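Long-range contact in precorrin-6Y C5,15-methyltransferase (Decarboxylating) (Geobacter metallireducens, PDB 3E05), which probably methylates a precorrin intermediate with S-adenosyl-methionine in adenosylcobalamin biosynthesis, this chain being the C-terminal domain of the CbiET protein: residues Lys35-Gln39 / Asp110-Ile114. Sequence-based numbering, arbitrary orientation.
Sequences KLRLQ and DRVFI
R111 reaches from its strand to the backbone of L36 and R37 in the loop that follows helix 26-35. Its CB lies 4.3 Å from CD2 of L36, and its CG rests against CD2 of L38 at 3.9 Å, the two side chains pointing opposite ways where they pass. With CG anti to the carbonyl carbon (chi1 -63°) and a bend at chi2 (-59°), the chain brings CD beside O of L36. NE of R111 then makes a weak, bent hydrogen bond to O of L36 at 2.8 Å. NE and NH2 of R111 converge side-on upon O of R37, R111 NH2 at 2.9 Å and only slightly tilted from the carbonyl plane, R111 NE at 3.2 Å from well above it. R37, with positive phi (50°), is the first residue to leave helical geometry. Strand 111-114 lies between parallel strands 43-47 and 137-142 in the mixed sheet of a Rossmann-like methyltransferase domain, its order 3-2-1-4-5-7-6 being the class I signature. At the far tip, R111 NH1 turns back to O of D110 at 3.0 Å, almost straight, which, with the bonds of NE and NH2, holds the guanidinium in rotation. A leucine in place of R111 would probably leave the carbonyls of L36 and R37 without these donors and the loop less firmly tied to the strand. Further along, CD1 of L36 meets CB of F113 at 4.2 Å, while V139 of strand 137-142 also touches L36.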
loop_
_atom_site.group_PDB
_atom_site.type_symbol
_atom_site.label_atom_id
_atom_site.label_comp_id
_atom_site.label_asym_id
_atom_site.label_seq_id
_atom_site.Cartn_x
_atom_site.Cartn_y
_atom_site.Cartn_z
ATOM N N LYS D 35 -15.330 11.023 -4.534
ATOM C CA LYS D 35 -15.822 11.164 -3.163
ATOM C C LYS D 35 -16.667 12.442 -2.992
ATOM O O LYS D 35 -17.577 12.493 -2.157
ATOM C CB LYS D 35 -14.656 11.159 -2.156
ATOM C CG LYS D 35 -13.900 9.794 -2.012
ATOM C CD LYS D 35 -14.809 8.631 -1.614
ATOM C CE LYS D 35 -14.009 7.316 -1.584
ATOM N NZ LYS D 35 -14.834 6.187 -1.155
ATOM N N LEU D 36 -16.374 13.463 -3.793
ATOM C CA LEU D 36 -17.162 14.705 -3.755
ATOM C C LEU D 36 -18.601 14.569 -4.280
ATOM O O LEU D 36 -19.408 15.471 -4.064
ATOM C CB LEU D 36 -16.440 15.833 -4.479
ATOM C CG LEU D 36 -15.332 16.533 -3.677
ATOM C CD1 LEU D 36 -14.353 17.236 -4.588
ATOM C CD2 LEU D 36 -15.959 17.531 -2.681
ATOM N N ARG D 37 -18.906 13.458 -4.955
ATOM C CA ARG D 37 -20.260 13.165 -5.470
ATOM C C ARG D 37 -20.830 14.356 -6.254
ATOM O O ARG D 37 -21.869 14.911 -5.899
ATOM C CB ARG D 37 -21.217 12.778 -4.335
ATOM C CG ARG D 37 -20.969 11.422 -3.717
ATOM C CD ARG D 37 -21.762 11.264 -2.425
ATOM N NE ARG D 37 -23.164 11.644 -2.577
ATOM C CZ ARG D 37 -23.974 11.965 -1.569
ATOM N NH1 ARG D 37 -23.528 11.960 -0.313
ATOM N NH2 ARG D 37 -25.235 12.298 -1.822
ATOM N N LEU D 38 -20.106 14.759 -7.286
ATOM C CA LEU D 38 -20.437 15.937 -8.075
ATOM C C LEU D 38 -21.584 15.681 -9.049
ATOM O O LEU D 38 -21.732 14.592 -9.591
ATOM C CB LEU D 38 -19.201 16.428 -8.841
ATOM C CG LEU D 38 -17.973 16.851 -8.010
ATOM C CD1 LEU D 38 -16.890 17.416 -8.941
ATOM C CD2 LEU D 38 -18.305 17.847 -6.919
ATOM N N GLN D 39 -22.408 16.697 -9.245
ATOM C CA GLN D 39 -23.377 16.703 -10.329
ATOM C C GLN D 39 -23.399 18.130 -10.849
ATOM O O GLN D 39 -22.959 19.034 -10.151
ATOM C CB GLN D 39 -24.759 16.231 -9.862
ATOM C CG GLN D 39 -25.220 16.774 -8.531
ATOM C CD GLN D 39 -26.466 16.067 -8.007
ATOM O OE1 GLN D 39 -26.388 14.988 -7.412
ATOM N NE2 GLN D 39 -27.621 16.683 -8.218
ATOM N N ASP D 110 -22.661 23.487 -1.898
ATOM C CA ASP D 110 -23.143 22.126 -1.891
ATOM C C ASP D 110 -21.976 21.185 -1.568
ATOM O O ASP D 110 -22.182 20.111 -1.025
ATOM C CB ASP D 110 -23.685 21.755 -3.266
ATOM C CG ASP D 110 -24.939 22.543 -3.628
ATOM O OD1 ASP D 110 -25.975 22.286 -3.002
ATOM O OD2 ASP D 110 -24.878 23.392 -4.540
ATOM N N ARG D 111 -20.771 21.595 -1.952
ATOM C CA ARG D 111 -19.594 20.717 -1.950
ATOM C C ARG D 111 -18.409 21.553 -1.478
ATOM O O ARG D 111 -18.206 22.668 -1.955
ATOM C CB ARG D 111 -19.334 20.163 -3.360
ATOM C CG ARG D 111 -20.426 19.283 -3.941
ATOM C CD ARG D 111 -20.690 18.071 -3.065
ATOM N NE ARG D 111 -21.628 17.129 -3.666
ATOM C CZ ARG D 111 -22.942 17.119 -3.442
ATOM N NH1 ARG D 111 -23.505 18.016 -2.632
ATOM N NH2 ARG D 111 -23.703 16.216 -4.047
ATOM N N VAL D 112 -17.658 21.056 -0.493
ATOM C CA VAL D 112 -16.452 21.745 -0.098
ATOM C C VAL D 112 -15.301 20.759 -0.070
ATOM O O VAL D 112 -15.416 19.697 0.550
ATOM C CB VAL D 112 -16.581 22.433 1.276
ATOM C CG1 VAL D 112 -15.255 23.039 1.678
ATOM C CG2 VAL D 112 -17.640 23.533 1.238
ATOM N N PHE D 113 -14.241 21.100 -0.786
ATOM C CA PHE D 113 -12.974 20.389 -0.700
ATOM C C PHE D 113 -12.009 21.263 0.078
ATOM O O PHE D 113 -11.857 22.448 -0.206
ATOM C CB PHE D 113 -12.394 20.034 -2.073
ATOM C CG PHE D 113 -11.029 19.387 -1.991
ATOM C CD1 PHE D 113 -10.875 18.149 -1.346
ATOM C CD2 PHE D 113 -9.895 20.028 -2.502
ATOM C CE1 PHE D 113 -9.592 17.535 -1.246
ATOM C CE2 PHE D 113 -8.626 19.418 -2.413
ATOM C CZ PHE D 113 -8.485 18.161 -1.781
ATOM N N ILE D 114 -11.398 20.686 1.108
ATOM C CA ILE D 114 -10.377 21.376 1.865
ATOM C C ILE D 114 -9.010 20.753 1.555
ATOM O O ILE D 114 -8.684 19.656 2.041
ATOM C CB ILE D 114 -10.693 21.333 3.386
ATOM C CG1 ILE D 114 -12.084 21.934 3.656
ATOM C CG2 ILE D 114 -9.611 22.034 4.185
ATOM C CD1 ILE D 114 -12.689 21.545 4.987
#